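DUF1116 domain-containing protein (Enterococcus faecalis, PDB 3CLQ) is of unknown function but belongs to the AllG family, which suggests a role related to that of an oxamate carbamoyltransferase subunit. Local coordinates at residues L28-D32 / L163-M167; L47-P51 / M304-A308; A69-E73 / V108-M113; G103-G107 / L139-A143; T129-Q134 / F232-T236. One frame throughout, in Å; residues are numbered along the deposited sequence.

Contact 1: L28-D32 / L163-M167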
loop_
_atom_site.group_PDB
_atom_site.type_symbol
_atom_site.label_atom_id
_atom_site.label_comp_id
_atom_site.label_asym_id
_atom_site.label_seq_id
_atom_site.Cartn_x
_atom_site.Cartn_y
_atom_site.Cartn_z
ATOM N N LEU B 28 -4.807 -18.498 1.987
ATOM C CA LEU B 28 -3.553 -18.958 2.537
ATOM C C LEU B 28 -3.908 -19.620 3.832
ATOM O O LEU B 28 -4.386 -18.933 4.757
ATOM C CB LEU B 28 -2.615 -17.794 2.799
ATOM C CG LEU B 28 -1.365 -18.203 3.573
ATOM C CD1 LEU B 28 -0.627 -19.362 2.882
ATOM C CD2 LEU B 28 -0.462 -17.019 3.687
ATOM N N VAL B 29 -3.707 -20.942 3.901
ATOM C CA VAL B 29 -4.101 -21.678 5.108
ATOM C C VAL B 29 -2.959 -22.197 5.975
ATOM O O VAL B 29 -3.148 -22.468 7.159
ATOM C CB VAL B 29 -5.129 -22.816 4.841
ATOM C CG1 VAL B 29 -6.388 -22.255 4.188
ATOM C CG2 VAL B 29 -4.514 -23.979 4.014
ATOM N N GLY B 30 -1.770 -22.335 5.409
ATOM C CA GLY B 30 -0.679 -22.885 6.197
ATOM C C GLY B 30 0.675 -22.767 5.543
ATOM O O GLY B 30 0.806 -22.191 4.453
ATOM N N PHE B 31 1.680 -23.309 6.238
ATOM C CA PHE B 31 3.049 -23.427 5.753
ATOM C C PHE B 31 3.578 -24.746 6.245
ATOM O O PHE B 31 3.226 -25.179 7.337
ATOM C CB PHE B 31 3.926 -22.333 6.337
ATOM C CG PHE B 31 3.563 -20.946 5.887
ATOM C CD1 PHE B 31 4.159 -20.388 4.766
ATOM C CD2 PHE B 31 2.636 -20.195 6.589
ATOM C CE1 PHE B 31 3.828 -19.102 4.364
ATOM C CE2 PHE B 31 2.314 -18.910 6.188
ATOM C CZ PHE B 31 2.899 -18.362 5.088
ATOM N N ASP B 32 4.449 -25.372 5.463
ATOM C CA ASP B 32 5.035 -26.653 5.853
ATOM C C ASP B 32 6.117 -27.101 4.851
ATOM O O ASP B 32 6.200 -26.601 3.724
ATOM C CB ASP B 32 3.946 -27.726 6.025
ATOM C CG ASP B 32 4.287 -28.755 7.124
ATOM O OD1 ASP B 32 5.387 -28.675 7.733
ATOM O OD2 ASP B 32 3.450 -29.658 7.371
ATOM N N LEU B 163 6.249 -19.783 10.980
ATOM C CA LEU B 163 5.113 -19.483 10.128
ATOM C C LEU B 163 4.023 -20.511 10.280
ATOM O O LEU B 163 2.860 -20.164 10.417
ATOM C CB LEU B 163 5.512 -19.375 8.663
ATOM C CG LEU B 163 5.652 -17.931 8.196
ATOM C CD1 LEU B 163 5.141 -17.069 9.298
ATOM C CD2 LEU B 163 7.099 -17.571 7.868
ATOM N N HIS B 164 4.412 -21.774 10.259
ATOM C CA HIS B 164 3.491 -22.897 10.397
ATOM C C HIS B 164 2.684 -22.781 11.678
ATOM O O HIS B 164 1.464 -22.948 11.663
ATOM C CB HIS B 164 4.295 -24.195 10.425
ATOM C CG HIS B 164 3.517 -25.400 10.859
ATOM N ND1 HIS B 164 2.823 -26.200 9.971
ATOM C CD2 HIS B 164 3.381 -25.983 12.073
ATOM C CE1 HIS B 164 2.277 -27.213 10.624
ATOM N NE2 HIS B 164 2.594 -27.100 11.902
ATOM N N ASP B 165 3.381 -22.507 12.783
ATOM C CA ASP B 165 2.743 -22.371 14.078
ATOM C C ASP B 165 1.780 -21.169 14.091
ATOM O O ASP B 165 0.646 -21.261 14.562
ATOM C CB ASP B 165 3.802 -22.274 15.181
ATOM C CG ASP B 165 4.565 -23.596 15.382
ATOM O OD1 ASP B 165 5.268 -23.731 16.418
ATOM O OD2 ASP B 165 4.460 -24.510 14.515
ATOM N N ALA B 166 2.216 -20.050 13.535
ATOM C CA ALA B 166 1.360 -18.887 13.473
ATOM C C ALA B 166 0.030 -19.199 12.775
ATOM O O ALA B 166 -1.031 -18.758 13.209
ATOM C CB ALA B 166 2.081 -17.769 12.768
HETATM N N MSE B 167 0.073 -19.961 11.690
HETATM C CA MSE B 167 -1.151 -20.170 10.937
HETATM C C MSE B 167 -2.140 -21.118 11.624
HETATM O O MSE B 167 -3.317 -21.166 11.242
HETATM C CB MSE B 167 -0.857 -20.603 9.506
HETATM C CG MSE B 167 -0.151 -19.549 8.704
HETATM SE SE MSE B 167 -1.281 -17.939 8.423
HETATM C CE MSE B 167 -2.597 -18.765 7.197
#
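Helix 146-168 packs on strand 26-33 of an antiparallel sheet, largely through Phe31 and Met167. The two short segments run roughly antiparallel, with 147° between their directions and their axes 6.7 Å apart at closest approach. Apolar contact centres on Phe31, which points at the helix: Leu163 CB lies over one face of its ring, 3.9 Å from the centroid, as a CH-pi contact, while Met167 CG meets the ring edge 3.6 Å from Phe31 CD2. Met167, a selenomethionine, runs on along the strand until its CE is 3.9 Å from Leu28 CG. On the strand itself, a classic beta bulge sets Val29 and Gly30 opposite the single residue Ile117, and Gly30 CA lies 4.0 Å from Met167 CB. The polar part of the contact is a side-chain-to-backbone hydrogen bond, in which His164 ND1 donates to Phe31 O at 2.9 Å, with the acceptor near the plane of the imidazole.

Contact 2: L47-P51 / M304-A308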
loop_
_atom_site.group_PDB
_atom_site.type_symbol
_atom_site.label_atom_id
_atom_site.label_comp_id
_atom_site.label_asym_id
_atom_site.label_seq_id
_atom_site.Cartn_x
_atom_site.Cartn_y
_atom_site.Cartn_z
ATOM N N LEU B 47 12.223 -29.832 -7.621
ATOM C CA LEU B 47 11.379 -29.092 -8.545
ATOM C C LEU B 47 12.053 -27.823 -9.001
ATOM O O LEU B 47 12.821 -27.216 -8.259
ATOM C CB LEU B 47 10.051 -28.721 -7.877
ATOM C CG LEU B 47 9.470 -29.817 -6.987
ATOM C CD1 LEU B 47 8.052 -29.511 -6.574
ATOM C CD2 LEU B 47 9.540 -31.165 -7.708
ATOM N N HIS B 48 11.716 -27.413 -10.217
ATOM C CA HIS B 48 12.285 -26.232 -10.849
ATOM C C HIS B 48 11.152 -25.461 -11.541
ATOM O O HIS B 48 10.051 -25.988 -11.693
ATOM C CB HIS B 48 13.305 -26.692 -11.900
ATOM C CG HIS B 48 12.731 -27.633 -12.913
ATOM N ND1 HIS B 48 12.110 -27.202 -14.064
ATOM C CD2 HIS B 48 12.672 -28.988 -12.943
ATOM C CE1 HIS B 48 11.697 -28.247 -14.764
ATOM N NE2 HIS B 48 12.026 -29.344 -14.105
ATOM N N ALA B 49 11.428 -24.241 -11.996
ATOM C CA ALA B 49 10.457 -23.491 -12.793
ATOM C C ALA B 49 10.389 -23.949 -14.268
ATOM O O ALA B 49 11.259 -24.684 -14.733
ATOM C CB ALA B 49 10.751 -21.998 -12.716
ATOM N N GLY B 50 9.351 -23.498 -14.990
ATOM C CA GLY B 50 9.222 -23.739 -16.436
ATOM C C GLY B 50 8.797 -25.155 -16.787
ATOM O O GLY B 50 8.491 -25.937 -15.900
ATOM N N PRO B 51 8.768 -25.491 -18.085
ATOM C CA PRO B 51 8.340 -26.800 -18.583
ATOM C C PRO B 51 9.430 -27.867 -18.466
ATOM O O PRO B 51 10.587 -27.531 -18.234
ATOM C CB PRO B 51 8.051 -26.515 -20.050
ATOM C CG PRO B 51 9.064 -25.502 -20.389
ATOM C CD PRO B 51 9.124 -24.592 -19.186
HETATM N N MSE B 304 13.074 -16.496 -17.466
HETATM C CA MSE B 304 13.058 -17.651 -16.567
HETATM C C MSE B 304 12.185 -17.440 -15.318
HETATM O O MSE B 304 12.298 -16.422 -14.648
HETATM C CB MSE B 304 14.490 -17.995 -16.148
HETATM C CG MSE B 304 14.635 -19.285 -15.334
HETATM SE SE MSE B 304 16.437 -19.510 -14.556
HETATM C CE MSE B 304 16.538 -17.771 -13.649
ATOM N N GLY B 305 11.328 -18.410 -15.012
ATOM C CA GLY B 305 10.558 -18.404 -13.771
ATOM C C GLY B 305 9.096 -18.775 -13.951
ATOM O O GLY B 305 8.606 -18.832 -15.069
ATOM N N ASP B 306 8.382 -19.026 -12.863
ATOM C CA ASP B 306 6.971 -19.328 -13.003
ATOM C C ASP B 306 6.095 -18.084 -12.807
ATOM O O ASP B 306 4.866 -18.145 -12.906
ATOM C CB ASP B 306 6.565 -20.453 -12.060
ATOM C CG ASP B 306 7.045 -21.809 -12.531
ATOM O OD1 ASP B 306 7.273 -22.670 -11.656
ATOM O OD2 ASP B 306 7.214 -22.025 -13.763
ATOM N N SER B 307 6.746 -16.948 -12.576
ATOM C CA SER B 307 6.059 -15.726 -12.183
ATOM C C SER B 307 5.080 -15.237 -13.221
ATOM O O SER B 307 4.319 -14.327 -12.951
ATOM C CB SER B 307 7.075 -14.620 -11.893
ATOM O OG SER B 307 8.080 -14.605 -12.896
ATOM N N ALA B 308 5.114 -15.819 -14.408
ATOM C CA ALA B 308 4.282 -15.362 -15.503
ATOM C C ALA B 308 2.869 -15.894 -15.352
ATOM O O ALA B 308 2.012 -15.639 -16.185
ATOM C CB ALA B 308 4.875 -15.809 -16.831
#
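Two chain segments can meet side by side without forming a sheet, and here they do so where strand 45-48 gives way to loop and the short strand 304-305 ends. The backbones come closest at Ala49 and Gly305, whose CA atoms are 5.2 Å apart. Glycine suits the backbone at two places: Gly50 has a positive phi of 76°, and Gly305, at 136/168, holds a conformation in which a side chain would collide with the carbonyl oxygen before it. Ala49 CB lies 3.8 Å from Gly305 CA.

The side chain of Asp306 supplies the polar link. Its OD2 accepts a nearly linear hydrogen bond from Gly50 N at 2.9 Å, while its OD1 takes the backbone N of Gly103, so one carboxylate ties together three parts of the chain. His48 turns back on its own segment, where His48 ND1 donates to Ala49 O at 2.7 Å.

The contact is buried near the middle of the chain. Strand 92-95 runs parallel to strand 45-48 on one flank, where His48 bonds through its backbone to Cys96. Strand 257-263 pairs antiparallel with 304-305, Arg262 bonding to Gly305, and Cys261 of that strand touches both Pro51 and Asp306.

Contact 3: A69-E73 / V108-M113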
loop_
_atom_site.group_PDB
_atom_site.type_symbol
_atom_site.label_atom_id
_atom_site.label_comp_id
_atom_site.label_asym_id
_atom_site.label_seq_id
_atom_site.Cartn_x
_atom_site.Cartn_y
_atom_site.Cartn_z
ATOM N N ALA B 69 20.711 -26.434 -3.563
ATOM C CA ALA B 69 19.610 -27.175 -2.979
ATOM C C ALA B 69 20.116 -28.499 -2.459
ATOM O O ALA B 69 19.877 -28.858 -1.299
ATOM C CB ALA B 69 18.524 -27.407 -4.013
ATOM N N LEU B 70 20.817 -29.220 -3.322
ATOM C CA LEU B 70 21.313 -30.529 -2.964
ATOM C C LEU B 70 22.185 -30.470 -1.717
ATOM O O LEU B 70 22.064 -31.315 -0.825
ATOM C CB LEU B 70 22.050 -31.155 -4.147
ATOM C CG LEU B 70 21.328 -32.253 -4.957
ATOM C CD1 LEU B 70 19.867 -32.481 -4.569
ATOM C CD2 LEU B 70 21.453 -32.017 -6.451
ATOM N N VAL B 71 23.046 -29.460 -1.636
ATOM C CA VAL B 71 23.882 -29.319 -0.453
ATOM C C VAL B 71 23.020 -29.121 0.783
ATOM O O VAL B 71 23.276 -29.710 1.826
ATOM C CB VAL B 71 24.922 -28.184 -0.590
ATOM C CG1 VAL B 71 25.618 -27.919 0.763
ATOM C CG2 VAL B 71 25.962 -28.554 -1.654
ATOM N N PHE B 72 21.988 -28.294 0.655
ATOM C CA PHE B 72 21.059 -28.047 1.753
ATOM C C PHE B 72 20.305 -29.322 2.180
ATOM O O PHE B 72 20.313 -29.693 3.360
ATOM C CB PHE B 72 20.115 -26.907 1.375
ATOM C CG PHE B 72 18.817 -26.900 2.132
ATOM C CD1 PHE B 72 18.727 -26.281 3.371
ATOM C CD2 PHE B 72 17.677 -27.484 1.584
ATOM C CE1 PHE B 72 17.532 -26.258 4.058
ATOM C CE2 PHE B 72 16.488 -27.475 2.268
ATOM C CZ PHE B 72 16.413 -26.858 3.510
ATOM N N GLU B 73 19.675 -29.992 1.217
ATOM C CA GLU B 73 18.996 -31.258 1.487
ATOM C C GLU B 73 19.940 -32.278 2.108
ATOM O O GLU B 73 19.508 -33.152 2.858
ATOM C CB GLU B 73 18.367 -31.829 0.220
ATOM C CG GLU B 73 17.143 -31.064 -0.242
ATOM C CD GLU B 73 16.002 -31.085 0.776
ATOM O OE1 GLU B 73 15.819 -32.126 1.453
ATOM O OE2 GLU B 73 15.277 -30.064 0.891
ATOM N N VAL B 108 13.629 -23.543 -7.892
ATOM C CA VAL B 108 14.027 -24.816 -7.316
ATOM C C VAL B 108 13.386 -24.965 -5.964
ATOM O O VAL B 108 13.325 -24.014 -5.189
ATOM C CB VAL B 108 15.533 -24.962 -7.187
ATOM C CG1 VAL B 108 15.864 -26.275 -6.511
ATOM C CG2 VAL B 108 16.157 -24.922 -8.552
ATOM N N THR B 109 12.885 -26.162 -5.695
ATOM C CA THR B 109 12.146 -26.413 -4.471
ATOM C C THR B 109 12.382 -27.856 -4.056
ATOM O O THR B 109 12.052 -28.776 -4.802
ATOM C CB THR B 109 10.661 -26.110 -4.703
ATOM O OG1 THR B 109 10.563 -24.788 -5.218
ATOM C CG2 THR B 109 9.859 -26.200 -3.437
ATOM N N SER B 110 12.989 -28.042 -2.888
ATOM C CA SER B 110 13.385 -29.360 -2.447
ATOM C C SER B 110 12.637 -29.727 -1.188
ATOM O O SER B 110 12.192 -28.848 -0.480
ATOM C CB SER B 110 14.882 -29.379 -2.182
ATOM O OG SER B 110 15.182 -28.851 -0.906
ATOM N N PRO B 111 12.511 -31.028 -0.893
ATOM C CA PRO B 111 11.673 -31.552 0.186
ATOM C C PRO B 111 11.668 -30.753 1.485
ATOM O O PRO B 111 10.609 -30.650 2.117
ATOM C CB PRO B 111 12.258 -32.925 0.430
ATOM C CG PRO B 111 12.731 -33.348 -0.908
ATOM C CD PRO B 111 13.199 -32.112 -1.615
ATOM N N ASN B 112 12.811 -30.188 1.883
ATOM C CA ASN B 112 12.896 -29.480 3.178
ATOM C C ASN B 112 12.756 -27.953 3.170
ATOM O O ASN B 112 12.905 -27.301 4.209
ATOM C CB ASN B 112 14.135 -29.909 3.947
ATOM C CG ASN B 112 14.055 -31.338 4.368
ATOM O OD1 ASN B 112 13.223 -31.698 5.199
ATOM N ND2 ASN B 112 14.889 -32.176 3.778
HETATM N N MSE B 113 12.456 -27.382 2.010
HETATM C CA MSE B 113 12.066 -25.990 1.976
HETATM C C MSE B 113 10.628 -25.880 2.438
HETATM O O MSE B 113 9.840 -26.803 2.234
HETATM C CB MSE B 113 12.220 -25.418 0.580
HETATM C CG MSE B 113 13.659 -25.261 0.214
HETATM SE SE MSE B 113 13.904 -24.852 -1.666
HETATM C CE MSE B 113 15.455 -25.991 -1.952
#
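A carboxylate at the end of a helix can hold a nearby turn by accepting from its backbone and side chain together, and Glu73 is an example. Glu73 OE1 accepts from Asn112 ND2 at 2.5 Å, and Glu73 OE2 accepts from the backbone Asn112 N at 2.7 Å, although the position of OE2 is less certain because it is modelled too close to a neighbour. Asn112 uses the other end of its amide as well, its OD1 accepting from Lys33 NZ, so both polar atoms of that side chain are satisfied. Within the helix, Glu73 N donates to Ala69 O at 2.8 Å.

The receiving element is a type I beta turn from Ser110 to Met113, closed by Met113 N donating to Ser110 O at 2.9 Å. It lies in the long connection between strands 92-95 and 114-120, and the contact anchors it to the last turn of helix 60-73. Further backbone bonds, Pro111 with Ile35 and Met113 with Ala34, tie the turn to the chain just after strand 26-33.

Beneath the polar pair the contact is apolar. Ala69 CB lies 3.8 Å from Val108 CG1 and 4.0 Å from CE of the selenomethionine Met113. Phe72 turns its ring edge to the turn, with CZ 3.6 Å from Asn112 O and CE2 4.1 Å from Met113 CG.

Contact 4: G103-G107 / L139-A143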
loop_
_atom_site.group_PDB
_atom_site.type_symbol
_atom_site.label_atom_id
_atom_site.label_comp_id
_atom_site.label_asym_id
_atom_site.label_seq_id
_atom_site.Cartn_x
_atom_site.Cartn_y
_atom_site.Cartn_z
ATOM N N GLY B 103 7.232 -21.782 -9.088
ATOM C CA GLY B 103 8.510 -21.371 -8.536
ATOM C C GLY B 103 9.053 -20.106 -9.159
ATOM O O GLY B 103 9.126 -19.970 -10.400
ATOM N N SER B 104 9.409 -19.162 -8.288
ATOM C CA SER B 104 10.027 -17.904 -8.705
ATOM C C SER B 104 11.483 -18.068 -9.194
ATOM O O SER B 104 12.296 -18.745 -8.541
ATOM C CB SER B 104 9.977 -16.897 -7.572
ATOM O OG SER B 104 10.607 -15.710 -8.011
HETATM N N MSE B 105 11.787 -17.420 -10.326
HETATM C CA MSE B 105 13.041 -17.571 -11.086
HETATM C C MSE B 105 13.463 -19.026 -11.343
HETATM O O MSE B 105 12.840 -19.739 -12.137
HETATM C CB MSE B 105 14.187 -16.780 -10.451
HETATM C CG MSE B 105 13.908 -15.305 -10.235
HETATM SE SE MSE B 105 13.489 -14.212 -11.834
HETATM C CE MSE B 105 11.501 -14.243 -11.756
ATOM N N ALA B 106 14.537 -19.467 -10.697
ATOM C CA ALA B 106 14.996 -20.835 -10.913
ATOM C C ALA B 106 13.931 -21.792 -10.357
ATOM O O ALA B 106 13.754 -22.917 -10.845
ATOM C CB ALA B 106 16.347 -21.061 -10.264
ATOM N N GLY B 107 13.217 -21.322 -9.342
ATOM C CA GLY B 107 12.032 -22.006 -8.847
ATOM C C GLY B 107 12.344 -23.291 -8.111
ATOM O O GLY B 107 11.434 -24.045 -7.728
ATOM N N LEU B 139 19.385 -18.042 -3.699
ATOM C CA LEU B 139 19.320 -19.291 -4.443
ATOM C C LEU B 139 18.507 -19.234 -5.731
ATOM O O LEU B 139 18.905 -19.805 -6.751
ATOM C CB LEU B 139 18.744 -20.401 -3.574
ATOM C CG LEU B 139 18.650 -21.718 -4.350
ATOM C CD1 LEU B 139 19.948 -22.500 -4.223
ATOM C CD2 LEU B 139 17.447 -22.571 -3.902
ATOM N N ARG B 140 17.366 -18.567 -5.700
ATOM C CA ARG B 140 16.517 -18.532 -6.889
ATOM C C ARG B 140 17.215 -17.906 -8.118
ATOM O O ARG B 140 16.718 -18.027 -9.250
ATOM C CB ARG B 140 15.167 -17.868 -6.606
ATOM C CG ARG B 140 15.203 -16.367 -6.575
ATOM C CD ARG B 140 13.868 -15.827 -6.084
ATOM N NE ARG B 140 14.051 -14.663 -5.220
ATOM C CZ ARG B 140 13.822 -13.412 -5.600
ATOM N NH1 ARG B 140 13.376 -13.142 -6.825
ATOM N NH2 ARG B 140 14.026 -12.423 -4.752
ATOM N N PHE B 141 18.364 -17.267 -7.892
ATOM C CA PHE B 141 19.167 -16.688 -8.971
ATOM C C PHE B 141 20.440 -17.496 -9.145
ATOM O O PHE B 141 21.339 -17.099 -9.878
ATOM C CB PHE B 141 19.545 -15.230 -8.683
ATOM C CG PHE B 141 18.414 -14.264 -8.822
ATOM C CD1 PHE B 141 17.818 -14.047 -10.057
ATOM C CD2 PHE B 141 17.947 -13.561 -7.717
ATOM C CE1 PHE B 141 16.765 -13.142 -10.195
ATOM C CE2 PHE B 141 16.899 -12.650 -7.840
ATOM C CZ PHE B 141 16.306 -12.439 -9.084
ATOM N N GLY B 142 20.522 -18.617 -8.438
ATOM C CA GLY B 142 21.575 -19.589 -8.688
ATOM C C GLY B 142 22.762 -19.518 -7.749
ATOM O O GLY B 142 23.685 -20.330 -7.873
ATOM N N ALA B 143 22.734 -18.565 -6.807
ATOM C CA ALA B 143 23.837 -18.371 -5.855
ATOM C C ALA B 143 23.897 -19.493 -4.816
ATOM O O ALA B 143 22.862 -19.946 -4.335
ATOM C CB ALA B 143 23.708 -17.029 -5.176
#
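This is a buried loop-to-loop contact, in which a tight turn docks on a short 3-10 segment and one backbone hydrogen bond fixes the pair. The turn is type II', from Ser104 to Gly107, with the selenomethionine Met105 at a positive phi of 48° and its closing bond, Gly107 N to Ser104 O at 2.9 Å, weak. Ala106 N donates to Arg140 O at 3.0 Å, just where the CA atoms of these two residues come nearest. Around that bond, the aliphatic part of Arg140 lies along the turn, its CB 3.6 Å from Ser104 O. Met105 CG packs 3.6 Å from Phe141 CE1, and its selenium makes an oblique Met-aromatic contact, 4.9 Å from the centroid of the Phe141 ring. Ser104 OG is hydrogen-bonded to Tyr231 OH. The turn belongs to the connection between strands 92-95 and 114-120, while the 3-10 segment falls between strand 126-130 and helix 146-168; Ala49, just beyond strand 45-48, bonds to Ala106.

Contact 5: T129-Q134 / F232-T236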
loop_
_atom_site.group_PDB
_atom_site.type_symbol
_atom_site.label_atom_id
_atom_site.label_comp_id
_atom_site.label_asym_id
_atom_site.label_seq_id
_atom_site.Cartn_x
_atom_site.Cartn_y
_atom_site.Cartn_z
ATOM N N THR B 129 3.813 -22.747 -3.150
ATOM C CA THR B 129 5.074 -22.108 -3.582
ATOM C C THR B 129 5.982 -21.953 -2.411
ATOM O O THR B 129 5.514 -21.868 -1.287
ATOM C CB THR B 129 4.956 -20.671 -4.174
ATOM O OG1 THR B 129 3.755 -20.008 -3.735
ATOM C CG2 THR B 129 4.996 -20.709 -5.658
ATOM N N ASN B 130 7.279 -21.876 -2.673
ATOM C CA ASN B 130 8.247 -21.656 -1.616
ATOM C C ASN B 130 8.203 -20.199 -1.207
ATOM O O ASN B 130 7.428 -19.409 -1.757
ATOM C CB ASN B 130 9.656 -21.970 -2.086
ATOM C CG ASN B 130 10.149 -20.953 -3.068
ATOM O OD1 ASN B 130 9.562 -19.883 -3.195
ATOM N ND2 ASN B 130 11.214 -21.287 -3.797
ATOM N N LEU B 131 9.050 -19.870 -0.237
ATOM C CA LEU B 131 9.141 -18.544 0.321
ATOM C C LEU B 131 10.250 -17.745 -0.334
ATOM O O LEU B 131 11.210 -18.294 -0.859
ATOM C CB LEU B 131 9.409 -18.628 1.816
ATOM C CG LEU B 131 8.230 -19.023 2.698
ATOM C CD1 LEU B 131 7.683 -20.385 2.278
ATOM C CD2 LEU B 131 8.682 -19.058 4.140
ATOM N N SER B 132 10.106 -16.431 -0.289
ATOM C CA SER B 132 11.193 -15.544 -0.625
ATOM C C SER B 132 12.297 -15.667 0.419
ATOM O O SER B 132 12.081 -15.429 1.608
ATOM C CB SER B 132 10.683 -14.102 -0.676
ATOM O OG SER B 132 11.739 -13.168 -0.525
ATOM N N GLU B 133 13.479 -16.067 -0.018
ATOM C CA GLU B 133 14.682 -15.738 0.729
ATOM C C GLU B 133 14.661 -14.257 0.473
ATOM O O GLU B 133 13.905 -13.824 -0.398
ATOM C CB GLU B 133 15.853 -16.403 0.053
ATOM C CG GLU B 133 15.507 -17.809 -0.387
ATOM C CD GLU B 133 16.453 -18.343 -1.442
ATOM O OE1 GLU B 133 16.024 -18.409 -2.620
ATOM O OE2 GLU B 133 17.616 -18.694 -1.096
ATOM N N GLN B 134 15.375 -13.416 1.196
ATOM C CA GLN B 134 14.978 -12.007 0.979
ATOM C C GLN B 134 16.043 -11.113 0.373
ATOM O O GLN B 134 15.782 -9.955 0.067
ATOM C CB GLN B 134 14.351 -11.388 2.239
ATOM C CG GLN B 134 12.897 -11.796 2.495
ATOM C CD GLN B 134 11.872 -10.749 2.007
ATOM O OE1 GLN B 134 11.587 -9.753 2.690
ATOM N NE2 GLN B 134 11.323 -10.976 0.819
ATOM N N PHE B 232 8.681 -10.173 -0.141
ATOM C CA PHE B 232 8.123 -11.309 0.592
ATOM C C PHE B 232 6.777 -11.897 0.088
ATOM O O PHE B 232 6.564 -13.088 0.180
ATOM C CB PHE B 232 8.018 -10.999 2.087
ATOM C CG PHE B 232 7.607 -12.173 2.877
ATOM C CD1 PHE B 232 8.487 -13.256 3.028
ATOM C CD2 PHE B 232 6.322 -12.268 3.384
ATOM C CE1 PHE B 232 8.112 -14.398 3.724
ATOM C CE2 PHE B 232 5.934 -13.398 4.089
ATOM C CZ PHE B 232 6.836 -14.477 4.259
ATOM N N SER B 233 5.869 -11.082 -0.428
ATOM C CA SER B 233 4.575 -11.589 -0.891
ATOM C C SER B 233 4.551 -12.007 -2.375
ATOM O O SER B 233 3.521 -12.490 -2.882
ATOM C CB SER B 233 3.504 -10.523 -0.666
ATOM O OG SER B 233 3.725 -9.438 -1.540
ATOM N N GLY B 234 5.664 -11.786 -3.070
ATOM C CA GLY B 234 5.772 -12.123 -4.487
ATOM C C GLY B 234 5.344 -13.554 -4.752
ATOM O O GLY B 234 4.421 -13.796 -5.530
ATOM N N PRO B 235 6.018 -14.524 -4.118
ATOM C CA PRO B 235 5.573 -15.905 -4.253
ATOM C C PRO B 235 4.103 -16.100 -3.913
ATOM O O PRO B 235 3.400 -16.877 -4.588
ATOM C CB PRO B 235 6.474 -16.656 -3.265
ATOM C CG PRO B 235 7.745 -15.871 -3.327
ATOM C CD PRO B 235 7.255 -14.430 -3.330
ATOM N N THR B 236 3.639 -15.387 -2.894
ATOM C CA THR B 236 2.278 -15.534 -2.436
ATOM C C THR B 236 1.295 -15.286 -3.580
ATOM O O THR B 236 0.327 -16.019 -3.752
ATOM C CB THR B 236 2.009 -14.589 -1.256
ATOM O OG1 THR B 236 3.119 -14.638 -0.348
ATOM C CG2 THR B 236 0.736 -14.978 -0.513
#
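Phe232 opens the second segment by packing against the chain that leaves strand 126-130: its CA is 4.0 Å from Ser132 CB, and the Gln134 side chain also packs against it. Leu201 of helix 195-210 and Leu226 of helix 216-226 touch this phenylalanine too, which places it among helices. Ser233 faces away from the strand side and bonds through its OG to Ser198. Gly234 lies in the first turn of helix 234-247, so the contact joins the start of a helix to an edge strand, 126-130, of a four-stranded antiparallel sheet, and to the loop that follows it. A proline in the first turn of a helix is a common choice, since its missing amide hydrogen costs little there. Pro235 fits this rule and presents its ring to the strand: Pro235 CB is 3.3 Å from Asn130 O, and Pro235 CG is 3.9 Å from Ser132 N. Its carbonyl accepts a long hydrogen bond, Thr129 OG1 to Pro235 O at 3.3 Å. Thr236 turns away, and its OG1 bonds to His116 NE2, while His116 ND1 bonds to Thr129 O.

Contacts 2, 3, 4 and 5 form a connected group, whereas contact 1 touches none of them. Contact 4 lies close to contact 2, about 9 Å between centres, and to contact 5, about 11 Å. Contact 3 touches contact 2, contact 4 (Ala69 with Leu139) and contact 5 (Val108 and Thr109 near Asn130). Contacts 1 and 5 share the sheet of strands 126-130, 114-120, 26-33 and 174-175. Along the chain, contacts 3, 4 and 5 nest within contact 2, and contacts 3 and 4 within contact 1; contact 1 crosses 2 and 5, and contact 4 crosses 3 and 5. Contacts 2 to 5 thus hold together the loop regions around strand 45-48, while contact 1 packs a helix on the sheet.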